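Local coordinates for protein fatty acid amide hydrolase (Candida albicans, PDB 6KVR) that probably hydrolyses monocarboxylic acid amides to the free carboxylate and ammonium, at residues T206-N214 against S475-T484; I463-H474 against Q535-S546. All coordinates share one frame; numbering follows the deposited sequence.

Overall arrangement
After strand 199-201 the chain enters the loop that carries 206-214, then builds much of the mixed sheet before returning through strand 462-466. Segment 463-474 spans most of that strand and the loop after it and runs into 475-484, which enters the first turn of helix 482-490; strand 540-546 follows in 535-546. Interaction 1 closes a loop of 260 residues and interaction 2 one of 60. The segments alternate, so the two loops cross. Interaction 2 pairs two neighbouring sheet strands, and interaction 1 ties the lead into helix 482-490 to a loop beside the predicted nucleophile. They meet, among other places, where Gln-544 NE2 probably bonds Tyr-483 O and Asn-480 ND2 Asn-469 OD1.

Interaction 1 (T206-N214 against S475-T484); sequences TLMHLDSAN and SEEVYNWSYT
Leu-210 lies over one face of the Trp-481 indole, and here the packing is tight. Its CG sits 3.8 Å from the centroid of the five-membered ring, 18° off the normal, a CH-pi contact. Leu-210 CD1 comes in beside it, 3.6 Å from Trp-481 CD1. Met-208, present as selenomethionine, borders the rim of the same indole: its carbonyl O lies near the ring plane, 3.2 Å from Trp-481 CZ2. Bent at chi2 and chi3, the Met-208 chain brings SE to the ring edge in a Met-aromatic contact and sets CE 3.7 Å from Trp-481 CZ3. A water in the indole plane accepts from Trp-481 NE1 at 3.0 Å and from Leu-210 N, and donates to Val-478 O, so the buried indole N-H is satisfied. Val-478 CG1 packs against Leu-210 O and Asp-211 CB.

Toward Ser-475 and Glu-476, both partly exposed, the contact becomes polar and looser. With CG of Asp-211 opposite the backbone N (chi1 -167°), OD1 accepts from Glu-476 N at 2.7 Å, met from 47° above the carboxylate plane. Asp-211 OD2 bonds to Ser-229 and to a second water shared with Ser-212 OG and Ser-475 OG; Lys-221 also bonds the Ser-475 hydroxyl. The Glu-476 side chain approaches more loosely, its OE1 3.9 Å from Ala-213 CB.

The contact lines a predicted catalytic region: Leu-207 is a predicted substrate-binding residue, Leu-210 comes within about 4 Å of Ser-257, the predicted acyl-ester serine, measured between nearest side-chain atoms, and Thr-484 OG1 bonds to Gly-255 O. Face packing and a water on the indole N-H thus set Trp-481 against Leu-210, the residue that approaches Ser-257, while the Asp-211 carboxylate, gripped at both oxygens, is probably stabilised as an anion by its donors.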
loop_
_atom_site.group_PDB
_atom_site.type_symbol
_atom_site.label_atom_id
_atom_site.label_comp_id
_atom_site.label_asym_id
_atom_site.label_seq_id
_atom_site.Cartn_x
_atom_site.Cartn_y
_atom_site.Cartn_z
ATOM N N THR A 206 8.639 17.997 16.948
ATOM C CA THR A 206 7.536 17.065 16.642
ATOM C C THR A 206 7.414 16.776 15.149
ATOM O O THR A 206 6.689 15.842 14.782
ATOM C CB THR A 206 6.135 17.500 17.148
ATOM O OG1 THR A 206 5.574 18.516 16.295
ATOM C CG2 THR A 206 6.164 17.999 18.594
ATOM N N LEU A 207 8.086 17.529 14.273
ATOM C CA LEU A 207 7.986 17.366 12.817
ATOM C C LEU A 207 6.581 17.634 12.303
ATOM O O LEU A 207 6.223 17.173 11.232
ATOM C CB LEU A 207 8.420 15.965 12.360
ATOM C CG LEU A 207 9.769 15.487 12.876
ATOM C CD1 LEU A 207 10.138 14.126 12.274
ATOM C CD2 LEU A 207 10.829 16.532 12.583
HETATM N N MSE A 208 5.754 18.329 13.066
HETATM C CA MSE A 208 4.376 18.601 12.671
HETATM C C MSE A 208 4.077 20.102 12.755
HETATM O O MSE A 208 3.084 20.522 13.351
HETATM C CB MSE A 208 3.407 17.797 13.557
HETATM C CG MSE A 208 3.541 16.276 13.422
HETATM SE SE MSE A 208 2.921 15.785 11.585
HETATM C CE MSE A 208 0.960 15.865 11.982
ATOM N N HIS A 209 4.966 20.896 12.163
ATOM C CA HIS A 209 4.713 22.296 11.866
ATOM C C HIS A 209 4.953 22.539 10.383
ATOM O O HIS A 209 5.868 21.970 9.783
ATOM C CB HIS A 209 5.648 23.309 12.611
ATOM C CG HIS A 209 5.836 23.073 14.076
ATOM N ND1 HIS A 209 6.496 23.986 14.882
ATOM C CD2 HIS A 209 5.480 22.047 14.886
ATOM C CE1 HIS A 209 6.527 23.536 16.122
ATOM N NE2 HIS A 209 5.928 22.359 16.153
ATOM N N LEU A 210 4.180 23.447 9.802
ATOM C CA LEU A 210 4.608 24.043 8.536
ATOM C C LEU A 210 5.555 25.216 8.779
ATOM O O LEU A 210 5.458 26.265 8.139
ATOM C CB LEU A 210 3.395 24.457 7.709
ATOM C CG LEU A 210 2.501 23.301 7.225
ATOM C CD1 LEU A 210 1.516 23.767 6.144
ATOM C CD2 LEU A 210 3.304 22.093 6.730
ATOM N N ASP A 211 6.497 25.016 9.698
ATOM C CA ASP A 211 7.427 26.010 10.236
ATOM C C ASP A 211 8.569 25.236 10.896
ATOM O O ASP A 211 8.608 24.005 10.823
ATOM C CB ASP A 211 6.712 26.939 11.220
ATOM C CG ASP A 211 7.532 28.161 11.569
ATOM O OD1 ASP A 211 7.360 28.687 12.695
ATOM O OD2 ASP A 211 8.350 28.597 10.714
ATOM N N SER A 212 9.467 25.943 11.612
ATOM C CA SER A 212 10.746 25.355 12.000
ATOM C C SER A 212 11.097 25.367 13.492
ATOM O O SER A 212 12.128 24.774 13.858
ATOM C CB SER A 212 11.893 26.050 11.241
ATOM O OG SER A 212 11.684 27.449 11.155
ATOM N N ALA A 213 10.302 25.994 14.366
ATOM C CA ALA A 213 10.765 26.207 15.742
ATOM C C ALA A 213 11.174 24.894 16.395
ATOM O O ALA A 213 10.417 23.923 16.397
ATOM C CB ALA A 213 9.687 26.893 16.588
ATOM N N ASN A 214 12.391 24.868 16.934
ATOM C CA ASN A 214 12.887 23.725 17.688
ATOM C C ASN A 214 13.838 24.227 18.776
ATOM O O ASN A 214 14.313 25.367 18.737
ATOM C CB ASN A 214 13.594 22.726 16.769
ATOM C CG ASN A 214 14.897 23.278 16.215
ATOM O OD1 ASN A 214 15.937 23.224 16.878
ATOM N ND2 ASN A 214 14.848 23.809 14.994
ATOM N N SER A 475 6.925 33.588 11.345
ATOM C CA SER A 475 7.338 32.472 12.186
ATOM C C SER A 475 6.307 32.193 13.272
ATOM O O SER A 475 5.755 33.112 13.885
ATOM C CB SER A 475 8.712 32.750 12.800
ATOM O OG SER A 475 9.672 32.892 11.754
ATOM N N GLU A 476 6.010 30.904 13.460
ATOM C CA GLU A 476 5.124 30.412 14.514
ATOM C C GLU A 476 3.687 30.910 14.343
ATOM O O GLU A 476 2.911 30.923 15.307
ATOM C CB GLU A 476 5.660 30.781 15.904
ATOM C CG GLU A 476 7.131 30.400 16.152
ATOM C CD GLU A 476 7.505 30.369 17.643
ATOM O OE1 GLU A 476 7.267 29.345 18.346
ATOM O OE2 GLU A 476 8.038 31.397 18.119
ATOM N N GLU A 477 3.301 31.280 13.122
ATOM C CA GLU A 477 1.974 31.839 12.850
ATOM C C GLU A 477 1.362 31.201 11.605
ATOM O O GLU A 477 0.843 31.882 10.717
ATOM C CB GLU A 477 2.052 33.368 12.716
ATOM C CG GLU A 477 2.163 34.083 14.069
ATOM C CD GLU A 477 2.042 35.597 13.966
ATOM O OE1 GLU A 477 0.910 36.102 13.793
ATOM O OE2 GLU A 477 3.083 36.279 14.109
ATOM N N VAL A 478 1.420 29.873 11.518
ATOM C CA VAL A 478 0.765 29.157 10.431
ATOM C C VAL A 478 0.009 27.975 11.029
ATOM O O VAL A 478 0.611 27.095 11.657
ATOM C CB VAL A 478 1.756 28.720 9.333
ATOM C CG1 VAL A 478 3.003 28.041 9.917
ATOM C CG2 VAL A 478 1.072 27.845 8.306
ATOM N N TYR A 479 -1.312 27.964 10.831
ATOM C CA TYR A 479 -2.253 27.122 11.552
ATOM C C TYR A 479 -3.064 26.189 10.667
ATOM O O TYR A 479 -3.418 25.092 11.110
ATOM C CB TYR A 479 -3.232 28.000 12.340
ATOM C CG TYR A 479 -2.560 29.079 13.170
ATOM C CD1 TYR A 479 -2.037 28.791 14.429
ATOM C CD2 TYR A 479 -2.448 30.374 12.695
ATOM C CE1 TYR A 479 -1.415 29.763 15.190
ATOM C CE2 TYR A 479 -1.831 31.362 13.442
ATOM C CZ TYR A 479 -1.321 31.051 14.687
ATOM O OH TYR A 479 -0.713 32.029 15.420
ATOM N N ASN A 480 -3.385 26.593 9.441
ATOM C CA ASN A 480 -4.249 25.823 8.558
ATOM C C ASN A 480 -3.428 25.091 7.504
ATOM O O ASN A 480 -2.776 25.728 6.663
ATOM C CB ASN A 480 -5.265 26.733 7.875
ATOM C CG ASN A 480 -5.967 26.041 6.747
ATOM O OD1 ASN A 480 -6.478 24.938 6.914
ATOM N ND2 ASN A 480 -5.964 26.657 5.579
ATOM N N TRP A 481 -3.510 23.763 7.508
ATOM C CA TRP A 481 -2.842 22.925 6.515
ATOM C C TRP A 481 -3.769 22.438 5.381
ATOM O O TRP A 481 -3.355 21.589 4.574
ATOM C CB TRP A 481 -2.240 21.696 7.194
ATOM C CG TRP A 481 -1.252 21.934 8.291
ATOM C CD1 TRP A 481 -0.856 23.134 8.822
ATOM C CD2 TRP A 481 -0.542 20.918 9.014
ATOM N NE1 TRP A 481 0.064 22.924 9.827
ATOM C CE2 TRP A 481 0.272 21.575 9.967
ATOM C CE3 TRP A 481 -0.513 19.516 8.943
ATOM C CZ2 TRP A 481 1.124 20.879 10.829
ATOM C CZ3 TRP A 481 0.328 18.824 9.811
ATOM C CH2 TRP A 481 1.140 19.514 10.739
ATOM N N SER A 482 -5.010 22.929 5.311
ATOM C CA SER A 482 -6.008 22.271 4.466
ATOM C C SER A 482 -5.562 22.162 3.006
ATOM O O SER A 482 -5.890 21.171 2.334
ATOM C CB SER A 482 -7.349 23.012 4.559
ATOM O OG SER A 482 -7.218 24.346 4.088
ATOM N N TYR A 483 -4.791 23.140 2.506
ATOM C CA TYR A 483 -4.443 23.154 1.089
ATOM C C TYR A 483 -3.423 22.075 0.732
ATOM O O TYR A 483 -3.420 21.589 -0.409
ATOM C CB TYR A 483 -3.957 24.555 0.685
ATOM C CG TYR A 483 -5.130 25.480 0.420
ATOM C CD1 TYR A 483 -5.820 25.431 -0.790
ATOM C CD2 TYR A 483 -5.602 26.338 1.409
ATOM C CE1 TYR A 483 -6.918 26.254 -1.016
ATOM C CE2 TYR A 483 -6.693 27.155 1.196
ATOM C CZ TYR A 483 -7.345 27.115 -0.014
ATOM O OH TYR A 483 -8.432 27.933 -0.215
ATOM N N THR A 484 -2.570 21.664 1.676
ATOM C CA THR A 484 -1.650 20.552 1.426
ATOM C C THR A 484 -2.157 19.232 1.987
ATOM O O THR A 484 -1.974 18.182 1.355
ATOM C CB THR A 484 -0.266 20.814 2.025
ATOM O OG1 THR A 484 -0.408 21.331 3.357
ATOM C CG2 THR A 484 0.563 21.776 1.152
HETATM O O HOH W 1 1.786 24.536 11.601
HETATM O O HOH W 2 10.549 30.457 11.018
#

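Interaction 2 (I463-H474 against Q535-S546); sequences ILSPTYNNVAPH and QFVGAPVGLQLS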
loop_
_atom_site.group_PDB
_atom_site.type_symbol
_atom_site.label_atom_id
_atom_site.label_comp_id
_atom_site.label_asym_id
_atom_site.label_seq_id
_atom_site.Cartn_x
_atom_site.Cartn_y
_atom_site.Cartn_z
ATOM N N ILE A 463 -5.019 18.708 -11.231
ATOM C CA ILE A 463 -5.715 19.686 -10.403
ATOM C C ILE A 463 -4.700 20.736 -9.975
ATOM O O ILE A 463 -3.610 20.402 -9.484
ATOM C CB ILE A 463 -6.407 19.010 -9.205
ATOM C CG1 ILE A 463 -7.360 17.923 -9.714
ATOM C CG2 ILE A 463 -7.209 20.019 -8.378
ATOM C CD1 ILE A 463 -8.049 17.137 -8.634
ATOM N N LEU A 464 -5.027 21.998 -10.223
ATOM C CA LEU A 464 -4.178 23.129 -9.878
ATOM C C LEU A 464 -4.827 23.847 -8.707
ATOM O O LEU A 464 -6.042 24.083 -8.721
ATOM C CB LEU A 464 -4.011 24.077 -11.063
ATOM C CG LEU A 464 -3.185 25.357 -10.869
ATOM C CD1 LEU A 464 -1.750 25.028 -10.507
ATOM C CD2 LEU A 464 -3.218 26.236 -12.127
ATOM N N SER A 465 -4.035 24.175 -7.689
ATOM C CA SER A 465 -4.615 24.682 -6.455
ATOM C C SER A 465 -3.544 25.453 -5.687
ATOM O O SER A 465 -2.347 25.283 -5.948
ATOM C CB SER A 465 -5.169 23.528 -5.603
ATOM O OG SER A 465 -4.095 22.777 -5.071
ATOM N N PRO A 466 -3.946 26.291 -4.722
ATOM C CA PRO A 466 -2.965 26.941 -3.846
ATOM C C PRO A 466 -2.222 25.914 -3.007
ATOM O O PRO A 466 -2.654 24.771 -2.854
ATOM C CB PRO A 466 -3.824 27.858 -2.956
ATOM C CG PRO A 466 -5.181 27.948 -3.659
ATOM C CD PRO A 466 -5.330 26.629 -4.336
ATOM N N THR A 467 -1.081 26.337 -2.457
ATOM C CA THR A 467 -0.329 25.513 -1.517
ATOM C C THR A 467 -0.673 25.822 -0.077
ATOM O O THR A 467 -0.456 24.972 0.798
ATOM C CB THR A 467 1.178 25.700 -1.708
ATOM O OG1 THR A 467 1.491 25.579 -3.100
ATOM C CG2 THR A 467 1.956 24.609 -0.956
ATOM N N TYR A 468 -1.228 27.002 0.170
ATOM C CA TYR A 468 -1.436 27.578 1.490
ATOM C C TYR A 468 -2.317 28.803 1.243
ATOM O O TYR A 468 -2.385 29.293 0.117
ATOM C CB TYR A 468 -0.082 27.913 2.152
ATOM C CG TYR A 468 -0.146 28.670 3.471
ATOM C CD1 TYR A 468 -0.909 28.194 4.516
ATOM C CD2 TYR A 468 0.553 29.867 3.662
ATOM C CE1 TYR A 468 -0.994 28.878 5.711
ATOM C CE2 TYR A 468 0.481 30.563 4.870
ATOM C CZ TYR A 468 -0.301 30.045 5.895
ATOM O OH TYR A 468 -0.422 30.687 7.114
ATOM N N ASN A 469 -3.029 29.269 2.271
ATOM C CA ASN A 469 -3.921 30.415 2.072
ATOM C C ASN A 469 -3.180 31.744 2.080
ATOM O O ASN A 469 -3.790 32.806 2.254
ATOM C CB ASN A 469 -5.010 30.432 3.147
ATOM C CG ASN A 469 -4.433 30.248 4.542
ATOM O OD1 ASN A 469 -4.455 29.149 5.093
ATOM N ND2 ASN A 469 -3.856 31.309 5.087
ATOM N N ASN A 470 -1.864 31.709 1.931
ATOM C CA ASN A 470 -1.044 32.908 1.939
ATOM C C ASN A 470 0.299 32.521 1.336
ATOM O O ASN A 470 0.551 31.347 1.042
ATOM C CB ASN A 470 -0.918 33.471 3.363
ATOM C CG ASN A 470 -0.304 34.864 3.399
ATOM O OD1 ASN A 470 -0.325 35.600 2.412
ATOM N ND2 ASN A 470 0.266 35.219 4.537
ATOM N N VAL A 471 1.154 33.517 1.138
ATOM C CA VAL A 471 2.570 33.265 0.887
ATOM C C VAL A 471 3.158 32.839 2.225
ATOM O O VAL A 471 2.412 32.661 3.192
ATOM C CB VAL A 471 3.278 34.511 0.322
ATOM C CG1 VAL A 471 2.791 34.794 -1.090
ATOM C CG2 VAL A 471 2.987 35.694 1.190
ATOM N N ALA A 472 4.486 32.705 2.300
ATOM C CA ALA A 472 5.154 32.254 3.517
ATOM C C ALA A 472 4.623 32.992 4.745
ATOM O O ALA A 472 4.479 34.222 4.715
ATOM C CB ALA A 472 6.669 32.458 3.413
ATOM N N PRO A 473 4.332 32.295 5.827
ATOM C CA PRO A 473 3.784 32.947 7.018
ATOM C C PRO A 473 4.886 33.550 7.885
ATOM O O PRO A 473 6.076 33.295 7.713
ATOM C CB PRO A 473 3.088 31.793 7.741
ATOM C CG PRO A 473 3.998 30.647 7.472
ATOM C CD PRO A 473 4.490 30.843 6.022
ATOM N N HIS A 474 4.468 34.374 8.833
ATOM C CA HIS A 474 5.400 34.779 9.874
ATOM C C HIS A 474 5.730 33.576 10.753
ATOM O O HIS A 474 4.919 32.661 10.906
ATOM C CB HIS A 474 4.806 35.905 10.715
ATOM C CG HIS A 474 4.624 37.184 9.963
ATOM N ND1 HIS A 474 3.784 38.189 10.394
ATOM C CD2 HIS A 474 5.188 37.629 8.815
ATOM C CE1 HIS A 474 3.832 39.194 9.538
ATOM N NE2 HIS A 474 4.675 38.879 8.568
ATOM N N GLN A 535 3.862 43.502 5.352
ATOM C CA GLN A 535 4.627 42.585 6.194
ATOM C C GLN A 535 4.949 41.259 5.496
ATOM O O GLN A 535 5.407 40.311 6.148
ATOM C CB GLN A 535 3.853 42.326 7.493
ATOM C CG GLN A 535 3.874 43.478 8.498
ATOM C CD GLN A 535 5.271 43.780 9.026
ATOM O OE1 GLN A 535 5.924 44.744 8.601
ATOM N NE2 GLN A 535 5.732 42.963 9.971
ATOM N N PHE A 536 4.714 41.164 4.189
ATOM C CA PHE A 536 4.998 39.939 3.452
ATOM C C PHE A 536 5.670 40.254 2.117
ATOM O O PHE A 536 5.479 39.523 1.141
ATOM C CB PHE A 536 3.716 39.117 3.205
ATOM C CG PHE A 536 3.117 38.503 4.451
ATOM C CD1 PHE A 536 3.569 37.278 4.926
ATOM C CD2 PHE A 536 2.085 39.140 5.130
ATOM C CE1 PHE A 536 3.020 36.706 6.068
ATOM C CE2 PHE A 536 1.530 38.578 6.277
ATOM C CZ PHE A 536 1.993 37.355 6.745
ATOM N N VAL A 537 6.480 41.319 2.074
ATOM C CA VAL A 537 6.909 41.917 0.808
ATOM C C VAL A 537 7.718 40.940 -0.036
ATOM O O VAL A 537 8.732 40.389 0.417
ATOM C CB VAL A 537 7.743 43.181 1.071
ATOM C CG1 VAL A 537 8.187 43.786 -0.256
ATOM C CG2 VAL A 537 6.976 44.198 1.936
ATOM N N GLY A 538 7.311 40.772 -1.298
ATOM C CA GLY A 538 8.149 40.108 -2.268
ATOM C C GLY A 538 8.268 38.610 -2.104
ATOM O O GLY A 538 9.120 37.999 -2.766
ATOM N N ALA A 539 7.434 38.003 -1.252
ATOM C CA ALA A 539 7.476 36.558 -1.032
ATOM C C ALA A 539 7.044 35.808 -2.287
ATOM O O ALA A 539 6.046 36.168 -2.914
ATOM C CB ALA A 539 6.561 36.167 0.124
ATOM N N PRO A 540 7.742 34.738 -2.652
ATOM C CA PRO A 540 7.346 33.975 -3.842
ATOM C C PRO A 540 5.999 33.290 -3.656
ATOM O O PRO A 540 5.586 32.965 -2.538
ATOM C CB PRO A 540 8.474 32.949 -4.000
ATOM C CG PRO A 540 9.110 32.849 -2.669
ATOM C CD PRO A 540 8.939 34.185 -1.994
ATOM N N VAL A 541 5.295 33.101 -4.774
ATOM C CA VAL A 541 4.054 32.332 -4.807
ATOM C C VAL A 541 4.321 31.023 -5.531
ATOM O O VAL A 541 4.674 31.023 -6.719
ATOM C CB VAL A 541 2.905 33.073 -5.501
ATOM C CG1 VAL A 541 1.703 32.145 -5.539
ATOM C CG2 VAL A 541 2.550 34.343 -4.772
ATOM N N GLY A 542 4.142 29.912 -4.835
ATOM C CA GLY A 542 4.205 28.594 -5.454
ATOM C C GLY A 542 2.849 27.925 -5.380
ATOM O O GLY A 542 2.125 28.094 -4.397
ATOM N N LEU A 543 2.515 27.163 -6.416
ATOM C CA LEU A 543 1.213 26.517 -6.523
ATOM C C LEU A 543 1.394 25.007 -6.654
ATOM O O LEU A 543 2.492 24.520 -6.940
ATOM C CB LEU A 543 0.433 27.067 -7.729
ATOM C CG LEU A 543 0.039 28.547 -7.785
ATOM C CD1 LEU A 543 -0.583 28.861 -9.143
ATOM C CD2 LEU A 543 -0.927 28.938 -6.656
ATOM N N GLN A 544 0.299 24.263 -6.485
ATOM C CA GLN A 544 0.331 22.807 -6.519
ATOM C C GLN A 544 -0.327 22.257 -7.778
ATOM O O GLN A 544 -1.411 22.702 -8.175
ATOM C CB GLN A 544 -0.369 22.208 -5.302
ATOM C CG GLN A 544 0.337 22.500 -4.015
ATOM C CD GLN A 544 -0.301 21.743 -2.876
ATOM O OE1 GLN A 544 0.304 20.826 -2.326
ATOM N NE2 GLN A 544 -1.542 22.091 -2.545
ATOM N N LEU A 545 0.321 21.259 -8.370
ATOM C CA LEU A 545 -0.221 20.466 -9.471
ATOM C C LEU A 545 -0.309 19.004 -9.028
ATOM O O LEU A 545 0.717 18.348 -8.811
ATOM C CB LEU A 545 0.652 20.627 -10.712
ATOM C CG LEU A 545 0.065 20.183 -12.056
ATOM C CD1 LEU A 545 -0.901 21.212 -12.634
ATOM C CD2 LEU A 545 1.222 19.944 -13.004
ATOM N N SER A 546 -1.528 18.491 -8.889
ATOM C CA SER A 546 -1.773 17.125 -8.440
ATOM C C SER A 546 -2.277 16.246 -9.585
ATOM O O SER A 546 -3.156 16.655 -10.348
ATOM C CB SER A 546 -2.806 17.099 -7.314
ATOM O OG SER A 546 -2.462 18.027 -6.315
HETATM O O HOH W 3 -3.469 20.792 -6.614
HETATM O O HOH W 4 -0.075 28.997 -2.673
HETATM O O HOH W 5 6.479 32.832 0.022
#
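Phe-536 carries His-474 on one face in an offset stack, the planes 6° apart and the centroids 4.3 Å from each other. On the opposite face Asn-470 ND2 sits 3.4 Å above the ring plane, carried there by a CG anti to the backbone N (chi1 -169°), its amide steeply inclined to the ring and its OD1 bonded to Ser-356. At the Phe-536 edge lies Ala-472 O, 3.2 Å from CE1. The His-474 ring is fixed in rotation by NE2, which donates within its own plane to Gln-535 O at 2.9 Å.

Beyond this layer the segments become antiparallel neighbours in the mixed sheet of the amidase fold: Ile-463 pairs with Ser-546 and Ser-465 with Gln-544, both hydrogen-bonded pairs, around the non-hydrogen-bonded Leu-464 and Leu-545.

Around Pro-466 and Thr-467, side chains take over. The extended Gln-544 chain sends NE2 to Pro-466 O at 2.9 Å, while OE1 accepts from Arg-259. Thr-467 OG1 donates to Gly-542 O at 2.9 Å from 53° above the carbonyl plane, and a water donates to the same oxygen. Val-471 links the two regions, its CB 3.7 Å from Ala-539 CB and its CG1 against Val-541 CG2.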